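Peptidoglycan recognition protein SA CG11709-PA (PDB 1SXR) recognises peptidoglycan of Gram-positive bacteria as an innate immune receptor and thereby activates the Toll pathway. Local coordinates at residues Ala63-Gln66 with Asn67-Phe71; Thr162-Asn165 with Glu166-Trp170. All coordinates share one frame; numbering follows the deposited sequence.

The two contacts illustrate how helix ends within one amidase-like domain can be finished by backbone bonds and side chains only a few residues apart. Contact 1 comes first along the chain, where helix 50-67 passes into the loop that leads to strand 78-80. Contact 2 follows much later, on helix 161-167, the last of the chain, and the turn after it. Their centres are about 29 Å apart, on opposite sides of the chain's centre, and their nearest atoms stay about 15 Å apart. Contact 1 overlaps segments inferred to bind peptidoglycan, whereas contact 2 packs its helix against edge strand 145-149 of the mixed sheet and its turn against helix 122-137.

Contact 1: Ala63-Gln66 with Asn67-Phe71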
# COMPACT_ATOMS: atom_id res chain seq x y z
N ALA A 63 -12.75 9.11 2.67
CA ALA A 63 -14.11 9.26 3.20
C ALA A 63 -14.83 7.93 3.22
O ALA A 63 -15.52 7.60 4.19
CB ALA A 63 -14.88 10.25 2.35
N TYR A 64 -14.73 7.16 2.15
CA TYR A 64 -15.35 5.84 2.14
C TYR A 64 -14.73 4.95 3.24
O TYR A 64 -15.42 4.31 4.02
CB TYR A 64 -15.16 5.22 0.75
CG TYR A 64 -15.68 3.82 0.60
CD1 TYR A 64 -17.02 3.52 0.81
CD2 TYR A 64 -14.83 2.81 0.20
CE1 TYR A 64 -17.47 2.19 0.64
CE2 TYR A 64 -15.26 1.52 0.03
CZ TYR A 64 -16.57 1.21 0.26
OH TYR A 64 -16.95 -0.11 0.08
N HIS A 65 -13.41 4.91 3.32
CA HIS A 65 -12.79 4.06 4.33
C HIS A 65 -13.10 4.48 5.76
O HIS A 65 -13.38 3.63 6.60
CB HIS A 65 -11.27 4.06 4.11
CG HIS A 65 -10.86 3.27 2.92
ND1 HIS A 65 -9.55 2.90 2.66
CD2 HIS A 65 -11.61 2.75 1.91
CE1 HIS A 65 -9.51 2.20 1.54
NE2 HIS A 65 -10.75 2.08 1.07
N GLN A 66 -13.04 5.77 6.05
CA GLN A 66 -13.31 6.27 7.40
C GLN A 66 -14.77 6.20 7.79
O GLN A 66 -15.08 5.82 8.93
CB GLN A 66 -12.82 7.71 7.55
CG GLN A 66 -11.30 7.78 7.67
CD GLN A 66 -10.80 9.22 7.87
OE1 GLN A 66 -11.34 10.16 7.27
NE2 GLN A 66 -9.78 9.39 8.72
N ASN A 67 -15.67 6.57 6.87
CA ASN A 67 -17.07 6.78 7.25
C ASN A 67 -18.01 5.66 6.87
O ASN A 67 -19.15 5.63 7.37
CB ASN A 67 -17.56 8.09 6.65
CG ASN A 67 -16.74 9.28 7.12
OD1 ASN A 67 -16.17 9.27 8.21
ND2 ASN A 67 -16.66 10.30 6.29
N GLU A 68 -17.57 4.77 5.98
CA GLU A 68 -18.40 3.62 5.62
C GLU A 68 -17.78 2.31 6.08
O GLU A 68 -18.49 1.40 6.52
CB GLU A 68 -18.68 3.58 4.12
CG GLU A 68 -19.56 4.74 3.65
CD GLU A 68 -20.93 4.77 4.33
OE1 GLU A 68 -21.53 3.69 4.53
OE2 GLU A 68 -21.40 5.89 4.63
N LEU A 69 -16.46 2.20 5.99
CA LEU A 69 -15.82 0.95 6.38
C LEU A 69 -15.35 0.99 7.83
O LEU A 69 -14.89 -0.01 8.36
CB LEU A 69 -14.65 0.63 5.45
CG LEU A 69 -14.99 0.46 3.97
CD1 LEU A 69 -13.78 0.00 3.22
CD2 LEU A 69 -16.16 -0.54 3.83
N ASP A 70 -15.48 2.16 8.46
CA ASP A 70 -15.17 2.33 9.88
C ASP A 70 -13.69 2.13 10.21
O ASP A 70 -13.33 1.71 11.32
CB ASP A 70 -16.02 1.37 10.74
CG ASP A 70 -17.50 1.63 10.61
OD1 ASP A 70 -17.88 2.79 10.33
OD2 ASP A 70 -18.35 0.75 10.76
N PHE A 71 -12.83 2.45 9.25
CA PHE A 71 -11.40 2.44 9.49
C PHE A 71 -10.96 3.81 10.03
O PHE A 71 -11.68 4.80 9.90
CB PHE A 71 -10.63 2.20 8.19
CG PHE A 71 -10.94 0.91 7.51
CD1 PHE A 71 -11.45 -0.17 8.22
CD2 PHE A 71 -10.66 0.76 6.15
CE1 PHE A 71 -11.73 -1.37 7.57
CE2 PHE A 71 -10.93 -0.43 5.49
CZ PHE A 71 -11.47 -1.48 6.20
O HOH W 1 -14.27 5.24 11.47
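The carboxyl end of helix 50-67 widens where Tyr64 and His65 meet Leu69 and Phe71. Tyr64 O accepts two backbone bonds, from Glu68 N at 2.9 Å and from Leu69 N at 3.1 Å, the second a pi-type step of five residues. Asp70 then takes a positive phi of 66°, turning the chain so that Phe71 N reaches His65 O at 3.0 Å. A water bridges Gln66 O and Phe71 O across the same bend, and Gln66 CA gives a CA-H...O contact to Phe71 O at 3.3 Å. The Tyr64 ring, whose CG stands opposite the backbone N (chi1 177°), takes Leu69 CG over one face, 4.3 Å from CG to the ring centroid. Leu69 CD1 also reaches His65 CD2, at 3.7 Å. Phe71 directs its edge at the His65 face in a T-shaped pair with centroids 5.7 Å apart and planes at 75°. Residues 61-64 and 71-76, on either side of the bend, are inferred to bind peptidoglycan. His65 ND1 accepts from Ser75 N, and Gln66 NE2 bonds to Asn72 O and Pro24 O; these bonds tie the helix to the loop running on to strand 78-80 and to the loop before strand 35-42.

Contact 2: Thr162-Asn165 with Glu166-Trp170; sequences TLYN and EIQEW
Gln168 sets the NE2 end of its amide over the face of the Tyr164 ring one helical turn back. NE2 stands above the ring centre, 3.2 Å from Tyr164 CE2, while the amide plane is inclined 53° to the ring. Gln168 CG lies over the same face, 4.2 Å from the Tyr164 centroid, in a CH-pi contact. CG of Tyr164 lies anti to the backbone N (chi1 179°), beside the carbonyl carbon, which puts the ring where Gln168 can cover it, and Ile167 CG1 meets its edge, 4.1 Å from Tyr164 CD1. Ile167 CG2 in turn packs on Leu163 CD1 at 4.0 Å. This is the dense side: Leu163 and Ile167 are buried, and Tyr164 and Ile167 both press on Ala149 of strand 145-149.

Helix 161-167 closes here in ordinary i to i+4 bonds, such as Ile167 N to Leu163 O at 3.0 Å, and passes into a type I beta turn from Ile167 to Trp170. The turn brings the indole back beside the helix, where Trp170 NE1 donates to Glu166 OE2 at 3.0 Å and 165°. OE2 is met on its anti side, with NE1 somewhat out of the carboxylate plane, and itself lies close to the indole plane, which probably helps fix the ring's rotation. The indole itself is buried against Leu125, Ala128 and Lys129 of helix 122-137.

Packing is looser along the exposed pair Asn165 and Glu169. There Glu169 CG comes no nearer to Asn165 O than 3.7 Å, and a water donates to both Asn165 O and Glu169 OE2.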
# COMPACT_ATOMS: atom_id res chain seq x y z
N THR A 162 -2.14 -10.07 -13.09
CA THR A 162 -1.02 -9.58 -13.89
C THR A 162 0.04 -8.91 -13.02
O THR A 162 1.26 -9.09 -13.20
CB THR A 162 -1.51 -8.64 -14.98
OG1 THR A 162 -2.30 -9.39 -15.92
CG2 THR A 162 -0.34 -8.12 -15.81
N LEU A 163 -0.41 -8.15 -12.04
CA LEU A 163 0.52 -7.50 -11.15
C LEU A 163 1.18 -8.50 -10.17
O LEU A 163 2.36 -8.39 -9.85
CB LEU A 163 -0.17 -6.34 -10.43
CG LEU A 163 0.63 -5.56 -9.38
CD1 LEU A 163 2.01 -5.13 -9.88
CD2 LEU A 163 -0.18 -4.35 -8.92
N TYR A 164 0.40 -9.48 -9.71
CA TYR A 164 0.92 -10.53 -8.84
C TYR A 164 2.04 -11.27 -9.55
O TYR A 164 3.08 -11.53 -8.95
CB TYR A 164 -0.19 -11.50 -8.46
CG TYR A 164 0.27 -12.64 -7.58
CD1 TYR A 164 1.22 -12.45 -6.59
CD2 TYR A 164 -0.29 -13.90 -7.71
CE1 TYR A 164 1.63 -13.52 -5.77
CE2 TYR A 164 0.10 -14.96 -6.90
CZ TYR A 164 1.06 -14.75 -5.93
OH TYR A 164 1.44 -15.81 -5.14
N ASN A 165 1.83 -11.58 -10.84
CA ASN A 165 2.88 -12.25 -11.60
C ASN A 165 4.16 -11.44 -11.67
O ASN A 165 5.26 -12.01 -11.64
CB ASN A 165 2.40 -12.64 -13.00
CG ASN A 165 1.41 -13.78 -12.97
OD1 ASN A 165 1.36 -14.55 -12.01
ND2 ASN A 165 0.58 -13.88 -14.02
N GLU A 166 4.04 -10.12 -11.77
CA GLU A 166 5.19 -9.23 -11.75
C GLU A 166 5.92 -9.25 -10.40
O GLU A 166 7.13 -9.45 -10.36
CB GLU A 166 4.80 -7.80 -12.18
CG GLU A 166 5.86 -6.72 -11.99
CD GLU A 166 7.07 -6.87 -12.91
OE1 GLU A 166 6.95 -7.46 -14.01
OE2 GLU A 166 8.15 -6.38 -12.54
N ILE A 167 5.22 -9.02 -9.29
CA ILE A 167 5.92 -8.94 -8.01
C ILE A 167 6.58 -10.26 -7.59
O ILE A 167 7.54 -10.28 -6.83
CB ILE A 167 5.02 -8.38 -6.89
CG1 ILE A 167 3.93 -9.37 -6.53
CG2 ILE A 167 4.40 -7.04 -7.30
CD1 ILE A 167 3.17 -8.99 -5.27
N GLN A 168 6.09 -11.38 -8.12
CA GLN A 168 6.74 -12.67 -7.83
C GLN A 168 8.19 -12.70 -8.32
O GLN A 168 8.99 -13.49 -7.84
CB GLN A 168 5.99 -13.81 -8.49
CG GLN A 168 4.69 -14.16 -7.83
CD GLN A 168 3.96 -15.22 -8.61
OE1 GLN A 168 4.56 -16.22 -9.01
NE2 GLN A 168 2.67 -15.02 -8.85
N GLU A 169 8.52 -11.83 -9.26
CA GLU A 169 9.88 -11.79 -9.79
C GLU A 169 10.76 -10.78 -9.05
O GLU A 169 11.94 -10.62 -9.38
CB GLU A 169 9.86 -11.48 -11.28
CG GLU A 169 8.93 -12.40 -12.06
CD GLU A 169 9.37 -13.84 -12.03
OE1 GLU A 169 10.60 -14.08 -11.97
OE2 GLU A 169 8.50 -14.74 -12.05
N TRP A 170 10.21 -10.10 -8.05
CA TRP A 170 11.01 -9.10 -7.36
C TRP A 170 11.80 -9.75 -6.25
O TRP A 170 11.37 -10.75 -5.68
CB TRP A 170 10.11 -8.03 -6.73
CG TRP A 170 9.47 -7.12 -7.70
CD1 TRP A 170 9.37 -7.28 -9.06
CD2 TRP A 170 8.76 -5.92 -7.38
NE1 TRP A 170 8.66 -6.23 -9.60
CE2 TRP A 170 8.28 -5.38 -8.59
CE3 TRP A 170 8.50 -5.23 -6.19
CZ2 TRP A 170 7.55 -4.19 -8.64
CZ3 TRP A 170 7.77 -4.05 -6.24
CH2 TRP A 170 7.30 -3.54 -7.46
O HOH W 2 5.96 -14.37 -12.64